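Local structure of 336aa long hypothetical dTDP-glucose 4,6-dehydratase (Pyrococcus horikoshii, 2HUN) at residues R21-K26 against A226-L231; M160-W165 against L171-T176; I197-G202 against E265-L270. The protein binds NAD and probably acts as a dTDP-glucose 4,6-dehydratase, a lyase of nucleotide-sugar metabolism built on a Rossmann fold. All coordinates share one frame; numbering follows the deposited sequence.

Interaction 1. Residues R21-K26 against A226-L231; sequences RYILEK and AIELVL
The ring of Tyr22 carries its own helix neighbour Lys26 on one face, with CD of the lysine 3.9 Å above the plane and displaced toward the rim, while the carboxylate of Glu228 comes in at the ring edge from the other helix. Ring and carboxylate planes stand 79° apart, and the two side chains cross at about a right angle. The link is a hydrogen bond from Tyr22 OH to Glu228 OE1, 2.8 Å long, received on the syn side of the carboxylate but 26° out of its plane. The same oxygen also lies against the ring edge, 3.2 Å between Glu228 OE1 and Tyr22 CE2. Tyr22 starts with CG anti to N (chi1 176°), which sends the ring out toward the opposing helix; Glu228, its chain extended beyond CG, reaches back to meet it. Its second oxygen, OE2, accepts a hydrogen bond from His27 NE2, so the carboxylate is gripped at both oxygens, which fixes its rotation. The methyl CD1 of Ile23 adds a looser contact, 4.2 Å from Glu228 OE2. Helix 14-26 follows the glycine-rich turn of the NAD-binding Rossmann fold, and the pair is a polar cross-link between two helices packed on its mostly parallel central sheet, with the tyrosine side chain about 13 Å from the bound NAD.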
# COMPACT_ATOMS: atom_id res chain seq x y z
N ARG A 21 6.39 -2.47 -28.94
CA ARG A 21 7.19 -2.63 -30.15
C ARG A 21 8.07 -3.89 -30.03
O ARG A 21 8.16 -4.70 -30.95
CB ARG A 21 8.08 -1.40 -30.38
CG ARG A 21 8.77 -1.36 -31.75
CD ARG A 21 9.44 -0.01 -31.99
NE ARG A 21 8.50 1.11 -31.90
CZ ARG A 21 7.74 1.54 -32.90
NH1 ARG A 21 7.80 0.96 -34.09
NH2 ARG A 21 6.91 2.57 -32.72
N TYR A 22 8.71 -4.02 -28.87
CA TYR A 22 9.57 -5.17 -28.60
C TYR A 22 8.78 -6.48 -28.70
O TYR A 22 9.16 -7.41 -29.41
CB TYR A 22 10.17 -5.04 -27.20
CG TYR A 22 10.99 -6.23 -26.77
CD1 TYR A 22 12.35 -6.30 -27.06
CD2 TYR A 22 10.41 -7.28 -26.05
CE1 TYR A 22 13.12 -7.40 -26.65
CE2 TYR A 22 11.17 -8.38 -25.63
CZ TYR A 22 12.52 -8.42 -25.94
OH TYR A 22 13.28 -9.50 -25.54
N ILE A 23 7.67 -6.55 -27.98
CA ILE A 23 6.83 -7.74 -27.97
C ILE A 23 6.36 -8.18 -29.36
O ILE A 23 6.49 -9.35 -29.72
CB ILE A 23 5.61 -7.54 -27.04
CG1 ILE A 23 6.01 -7.87 -25.60
CG2 ILE A 23 4.43 -8.38 -27.51
CD1 ILE A 23 6.74 -9.21 -25.45
N LEU A 24 5.81 -7.25 -30.14
CA LEU A 24 5.33 -7.59 -31.47
C LEU A 24 6.48 -7.97 -32.40
O LEU A 24 6.30 -8.75 -33.34
CB LEU A 24 4.54 -6.42 -32.07
CG LEU A 24 3.21 -6.12 -31.37
CD1 LEU A 24 2.56 -4.90 -31.98
CD2 LEU A 24 2.30 -7.33 -31.48
N GLU A 25 7.66 -7.43 -32.14
CA GLU A 25 8.81 -7.73 -32.97
C GLU A 25 9.37 -9.11 -32.67
O GLU A 25 9.74 -9.84 -33.59
CB GLU A 25 9.88 -6.66 -32.77
CG GLU A 25 11.04 -6.76 -33.73
CD GLU A 25 11.90 -5.51 -33.72
OE1 GLU A 25 11.32 -4.41 -33.88
OE2 GLU A 25 13.13 -5.63 -33.56
N LYS A 26 9.43 -9.47 -31.39
CA LYS A 26 9.97 -10.77 -30.99
C LYS A 26 9.00 -11.94 -31.08
O LYS A 26 9.43 -13.09 -31.15
CB LYS A 26 10.51 -10.69 -29.56
CG LYS A 26 11.98 -10.29 -29.46
CD LYS A 26 12.25 -8.95 -30.12
CE LYS A 26 13.74 -8.66 -30.16
NZ LYS A 26 14.46 -9.72 -30.92
N ALA A 226 13.17 -7.78 -18.98
CA ALA A 226 12.88 -8.28 -17.64
C ALA A 226 11.38 -8.53 -17.49
O ALA A 226 10.97 -9.57 -16.98
CB ALA A 226 13.35 -7.27 -16.59
N ILE A 227 10.55 -7.57 -17.91
CA ILE A 227 9.10 -7.73 -17.82
C ILE A 227 8.67 -8.98 -18.58
O ILE A 227 7.86 -9.78 -18.09
CB ILE A 227 8.36 -6.49 -18.38
CG1 ILE A 227 8.64 -5.27 -17.51
CG2 ILE A 227 6.85 -6.78 -18.45
CD1 ILE A 227 7.95 -3.98 -17.96
N GLU A 228 9.21 -9.16 -19.78
CA GLU A 228 8.88 -10.32 -20.61
C GLU A 228 9.19 -11.59 -19.83
O GLU A 228 8.37 -12.51 -19.76
CB GLU A 228 9.70 -10.31 -21.91
CG GLU A 228 9.60 -11.61 -22.71
CD GLU A 228 10.41 -11.59 -24.01
OE1 GLU A 228 11.58 -11.15 -23.99
OE2 GLU A 228 9.87 -12.03 -25.05
N LEU A 229 10.39 -11.63 -19.25
CA LEU A 229 10.84 -12.78 -18.48
C LEU A 229 9.91 -13.05 -17.30
O LEU A 229 9.54 -14.20 -17.05
CB LEU A 229 12.27 -12.52 -17.98
CG LEU A 229 13.17 -13.73 -17.75
CD1 LEU A 229 13.15 -14.63 -18.98
CD2 LEU A 229 14.59 -13.24 -17.48
N VAL A 230 9.55 -12.00 -16.58
CA VAL A 230 8.65 -12.12 -15.43
C VAL A 230 7.28 -12.62 -15.91
O VAL A 230 6.66 -13.45 -15.26
CB VAL A 230 8.48 -10.76 -14.70
CG1 VAL A 230 7.36 -10.85 -13.67
CG2 VAL A 230 9.78 -10.38 -14.00
N LEU A 231 6.83 -12.12 -17.05
CA LEU A 231 5.54 -12.52 -17.62
C LEU A 231 5.50 -14.02 -17.90
O LEU A 231 4.58 -14.71 -17.47
CB LEU A 231 5.28 -11.77 -18.93
CG LEU A 231 4.04 -12.18 -19.72
CD1 LEU A 231 2.78 -11.75 -18.99
CD2 LEU A 231 4.08 -11.56 -21.12

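Interaction 2. Residues M160-W165 against L171-T176; sequences MLVLGW and LNASIT
Ile175 meets two residues of the helix at once. Its CG1 lies 3.8 Å from CG1 of Val162, the two side chains reaching toward each other tip to tip, while its terminal CD1 comes within 3.8 Å of CD2 of Leu163, whose side chain crosses it at about a right angle. With CG1 beside its backbone N (chi1 -65°), Ile175 extends its longer branch to the helix. The same methyl of Val162 also touches Ala173, with 4.4 Å from Val162 CG1 to Ala173 CB. Nearer the connecting turn, Leu171 closes the end of the contact: its CG rests 3.7 Å from the carbonyl O of Trp165, and its CD1 is 4.2 Å from Trp165 CB, so it packs against the backbone and root of the tryptophan, whose indole turns off in another direction, its NE1 donating to Glu111 OE1. All the contacts across the pair are apolar or van der Waals, and the axes of residues 160-165 and 172-176 run nearly antiparallel, 155° apart, with a closest approach of 8.9 Å. Backbone hydrogen bonds link Asn172 and Ser174 with Phe122, and Ala173 with Arg237. Strand 121-127, helix 150-168 and the parallel strand 172-182 form a beta-alpha-beta crossover of the Rossmann-type fold. Val162 is also wedged against Phe122 and His124 of strand 121-127 and Leu110 of helix 96-116, while Leu163 and Trp165 touch Leu145 and Pro95 of the second subunit; helix 150-168 thus lies between the central sheet, helix 96-116 and the dimer partner.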
# COMPACT_ATOMS: atom_id res chain seq x y z
N MET A 160 0.12 -3.40 -2.68
CA MET A 160 -0.52 -4.14 -1.60
C MET A 160 -1.82 -4.82 -2.05
O MET A 160 -2.09 -5.97 -1.67
CB MET A 160 -0.80 -3.22 -0.39
CG MET A 160 0.46 -2.65 0.27
SD MET A 160 1.70 -3.92 0.69
CE MET A 160 2.73 -3.89 -0.72
N LEU A 161 -2.62 -4.12 -2.85
CA LEU A 161 -3.88 -4.70 -3.33
C LEU A 161 -3.57 -5.91 -4.20
O LEU A 161 -4.22 -6.95 -4.08
CB LEU A 161 -4.69 -3.68 -4.15
CG LEU A 161 -5.10 -2.40 -3.43
CD1 LEU A 161 -5.96 -1.54 -4.36
CD2 LEU A 161 -5.87 -2.74 -2.17
N VAL A 162 -2.57 -5.79 -5.06
CA VAL A 162 -2.20 -6.91 -5.92
C VAL A 162 -1.80 -8.14 -5.10
O VAL A 162 -2.21 -9.25 -5.42
CB VAL A 162 -1.05 -6.54 -6.88
CG1 VAL A 162 -0.58 -7.77 -7.64
CG2 VAL A 162 -1.53 -5.49 -7.86
N LEU A 163 -1.00 -7.94 -4.06
CA LEU A 163 -0.57 -9.05 -3.22
C LEU A 163 -1.78 -9.72 -2.57
O LEU A 163 -1.90 -10.94 -2.55
CB LEU A 163 0.40 -8.55 -2.15
CG LEU A 163 1.78 -8.06 -2.64
CD1 LEU A 163 2.58 -7.50 -1.48
CD2 LEU A 163 2.52 -9.21 -3.29
N GLY A 164 -2.69 -8.90 -2.05
CA GLY A 164 -3.88 -9.41 -1.39
C GLY A 164 -4.85 -10.14 -2.29
O GLY A 164 -5.29 -11.24 -1.96
N TRP A 165 -5.19 -9.53 -3.42
CA TRP A 165 -6.12 -10.14 -4.37
C TRP A 165 -5.56 -11.45 -4.94
O TRP A 165 -6.30 -12.41 -5.13
CB TRP A 165 -6.41 -9.16 -5.51
CG TRP A 165 -7.73 -8.43 -5.37
CD1 TRP A 165 -8.82 -8.56 -6.18
CD2 TRP A 165 -8.07 -7.44 -4.39
NE1 TRP A 165 -9.82 -7.71 -5.78
CE2 TRP A 165 -9.39 -7.00 -4.68
CE3 TRP A 165 -7.40 -6.87 -3.30
CZ2 TRP A 165 -10.05 -6.03 -3.92
CZ3 TRP A 165 -8.05 -5.90 -2.55
CH2 TRP A 165 -9.36 -5.49 -2.86
N LEU A 171 -4.92 -15.79 -7.97
CA LEU A 171 -4.55 -15.26 -9.27
C LEU A 171 -3.12 -15.66 -9.64
O LEU A 171 -2.37 -16.17 -8.80
CB LEU A 171 -4.68 -13.74 -9.25
CG LEU A 171 -6.03 -13.19 -8.78
CD1 LEU A 171 -6.02 -11.68 -8.88
CD2 LEU A 171 -7.15 -13.77 -9.63
N ASN A 172 -2.76 -15.44 -10.89
CA ASN A 172 -1.42 -15.72 -11.39
C ASN A 172 -0.84 -14.34 -11.65
O ASN A 172 -0.83 -13.87 -12.78
CB ASN A 172 -1.48 -16.50 -12.71
CG ASN A 172 -0.12 -16.99 -13.16
OD1 ASN A 172 0.91 -16.49 -12.72
ND2 ASN A 172 -0.11 -17.97 -14.07
N ALA A 173 -0.35 -13.70 -10.59
CA ALA A 173 0.18 -12.35 -10.71
C ALA A 173 1.51 -12.10 -10.02
O ALA A 173 1.75 -12.61 -8.93
CB ALA A 173 -0.86 -11.37 -10.19
N SER A 174 2.36 -11.32 -10.67
CA SER A 174 3.66 -10.94 -10.12
C SER A 174 3.75 -9.41 -10.18
O SER A 174 3.00 -8.77 -10.91
CB SER A 174 4.81 -11.54 -10.92
OG SER A 174 4.85 -12.95 -10.81
N ILE A 175 4.68 -8.85 -9.41
CA ILE A 175 4.89 -7.41 -9.37
C ILE A 175 6.35 -7.14 -9.72
O ILE A 175 7.25 -7.88 -9.30
CB ILE A 175 4.64 -6.84 -7.95
CG1 ILE A 175 3.17 -6.99 -7.56
CG2 ILE A 175 5.07 -5.38 -7.89
CD1 ILE A 175 2.90 -6.69 -6.09
N THR A 176 6.59 -6.09 -10.50
CA THR A 176 7.96 -5.70 -10.84
C THR A 176 8.22 -4.29 -10.30
O THR A 176 7.31 -3.46 -10.24
CB THR A 176 8.20 -5.71 -12.37
OG1 THR A 176 7.27 -4.83 -13.01
CG2 THR A 176 8.03 -7.11 -12.93

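Interaction 3. Residues I197-G202 against E265-L270; sequences IRASLG and EELIEL
Helix 191-200 ends in a Schellman motif, with Gly202 at positive phi (59°) as the C-prime residue, Gly202 N bonded to Ala199 O at 3.0 Å and Leu203 N to Arg198 O, and it faces a type I turn running from Glu265 to Ile268. Leu267, within that turn, carries the whole contact by spreading its two methyls over the helix end. CD1 lies over the last turn of the helix, 3.9 Å from Ala199 CA and 4.0 Å from Ala199 CB, whereas CD2 comes up to the capping loop, 3.6 Å from Gly202 O. Its CG sits beside the backbone N (chi1 -71°), which carries the isobutyl fork out from the turn to straddle these two sites. Shortening Leu267 to an alanine would probably open a gap over Ala199 and Gly202, with the helix end losing its apolar cover from the turn. Leu258 and Met261 press on Ala199 as well, and Ile205 packs against it while bonding through its backbone to Leu267. Strands 205-208 and 268-271 pair in parallel, and the contact is plain packing of a Schellman-ended helix against the turn that leads into strand 268-271 of this small parallel sheet, well away from the NAD site.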
# COMPACT_ATOMS: atom_id res chain seq x y z
N ILE A 197 19.68 16.47 -26.43
CA ILE A 197 19.10 17.53 -27.25
C ILE A 197 19.87 18.85 -27.12
O ILE A 197 20.32 19.41 -28.13
CB ILE A 197 17.62 17.76 -26.85
CG1 ILE A 197 16.78 16.56 -27.29
CG2 ILE A 197 17.10 19.05 -27.48
CD1 ILE A 197 15.34 16.60 -26.82
N ARG A 198 20.02 19.34 -25.90
CA ARG A 198 20.74 20.59 -25.67
C ARG A 198 22.18 20.55 -26.17
O ARG A 198 22.66 21.52 -26.76
CB ARG A 198 20.71 20.96 -24.19
CG ARG A 198 19.34 21.42 -23.69
CD ARG A 198 19.36 21.69 -22.19
NE ARG A 198 20.20 22.83 -21.82
CZ ARG A 198 19.82 24.10 -21.92
NH1 ARG A 198 18.60 24.41 -22.37
NH2 ARG A 198 20.65 25.07 -21.56
N ALA A 199 22.88 19.44 -25.94
CA ALA A 199 24.27 19.33 -26.36
C ALA A 199 24.38 19.36 -27.89
O ALA A 199 25.31 19.95 -28.43
CB ALA A 199 24.88 18.04 -25.82
N SER A 200 23.43 18.72 -28.57
CA SER A 200 23.46 18.70 -30.03
C SER A 200 23.21 20.11 -30.57
O SER A 200 23.48 20.40 -31.74
CB SER A 200 22.39 17.75 -30.58
OG SER A 200 21.09 18.29 -30.40
N LEU A 201 22.71 20.99 -29.70
CA LEU A 201 22.42 22.37 -30.07
C LEU A 201 23.42 23.35 -29.45
O LEU A 201 23.16 24.56 -29.40
CB LEU A 201 21.01 22.75 -29.61
CG LEU A 201 19.85 22.12 -30.39
CD1 LEU A 201 18.53 22.44 -29.69
CD2 LEU A 201 19.85 22.64 -31.82
N GLY A 202 24.54 22.82 -28.98
CA GLY A 202 25.55 23.67 -28.38
C GLY A 202 25.08 24.47 -27.17
O GLY A 202 25.68 25.50 -26.85
N GLU A 265 33.82 18.61 -22.60
CA GLU A 265 33.00 18.95 -21.44
C GLU A 265 32.80 20.45 -21.19
O GLU A 265 32.36 20.85 -20.11
CB GLU A 265 33.60 18.30 -20.18
CG GLU A 265 33.60 16.77 -20.20
CD GLU A 265 34.15 16.20 -18.91
OE1 GLU A 265 34.66 16.99 -18.10
OE2 GLU A 265 34.08 14.96 -18.70
N GLU A 266 33.09 21.27 -22.20
CA GLU A 266 32.95 22.73 -22.10
C GLU A 266 31.51 23.18 -21.84
O GLU A 266 31.28 24.25 -21.29
CB GLU A 266 33.41 23.40 -23.40
CG GLU A 266 34.73 22.91 -23.98
CD GLU A 266 35.93 23.23 -23.12
OE1 GLU A 266 35.96 22.76 -21.96
OE2 GLU A 266 36.84 23.94 -23.60
N LEU A 267 30.56 22.35 -22.26
CA LEU A 267 29.14 22.64 -22.11
C LEU A 267 28.64 22.53 -20.68
O LEU A 267 27.56 23.03 -20.35
CB LEU A 267 28.32 21.71 -23.00
CG LEU A 267 28.40 21.95 -24.51
CD1 LEU A 267 27.69 20.83 -25.25
CD2 LEU A 267 27.76 23.30 -24.83
N ILE A 268 29.42 21.88 -19.82
CA ILE A 268 29.02 21.72 -18.43
C ILE A 268 29.13 23.04 -17.68
O ILE A 268 30.20 23.64 -17.60
CB ILE A 268 29.87 20.66 -17.70
CG1 ILE A 268 29.69 19.29 -18.36
CG2 ILE A 268 29.43 20.55 -16.25
CD1 ILE A 268 30.48 18.18 -17.70
N GLU A 269 28.00 23.49 -17.12
CA GLU A 269 27.94 24.73 -16.37
C GLU A 269 27.44 24.44 -14.96
O GLU A 269 26.24 24.33 -14.72
CB GLU A 269 27.01 25.72 -17.07
CG GLU A 269 26.82 27.04 -16.33
CD GLU A 269 27.80 28.12 -16.77
OE1 GLU A 269 28.45 27.95 -17.83
OE2 GLU A 269 27.91 29.15 -16.07
N LEU A 270 28.39 24.32 -14.04
CA LEU A 270 27.92 24.07 -12.68
C LEU A 270 27.43 25.36 -12.01
O LEU A 270 28.15 26.33 -11.87
CB LEU A 270 29.08 23.49 -11.88
CG LEU A 270 30.06 22.67 -12.73
CD1 LEU A 270 31.34 22.29 -11.97
CD2 LEU A 270 29.46 21.35 -13.23

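Overall arrangement
From the N terminus, helix 14-26 enters interaction 1 first, but its partner, helix 220-233, comes some 200 residues later, so this contact closes a long loop. Within that span, interaction 2 closes a short loop, where helix 150-168 is followed after a short turn by strand 172-182. Interaction 3 opens after it at helix 191-200 and closes at residues 265-270, beyond the end of interaction 1, so these two cross. Interactions 1 and 2 touch in the NAD-binding part of the fold, through Val230 packing on Ser174 and Thr176. Interaction 3 lies across the chain's centre from interaction 2 and joins the end of helix 191-200 to the turn that leads into strand 268-271.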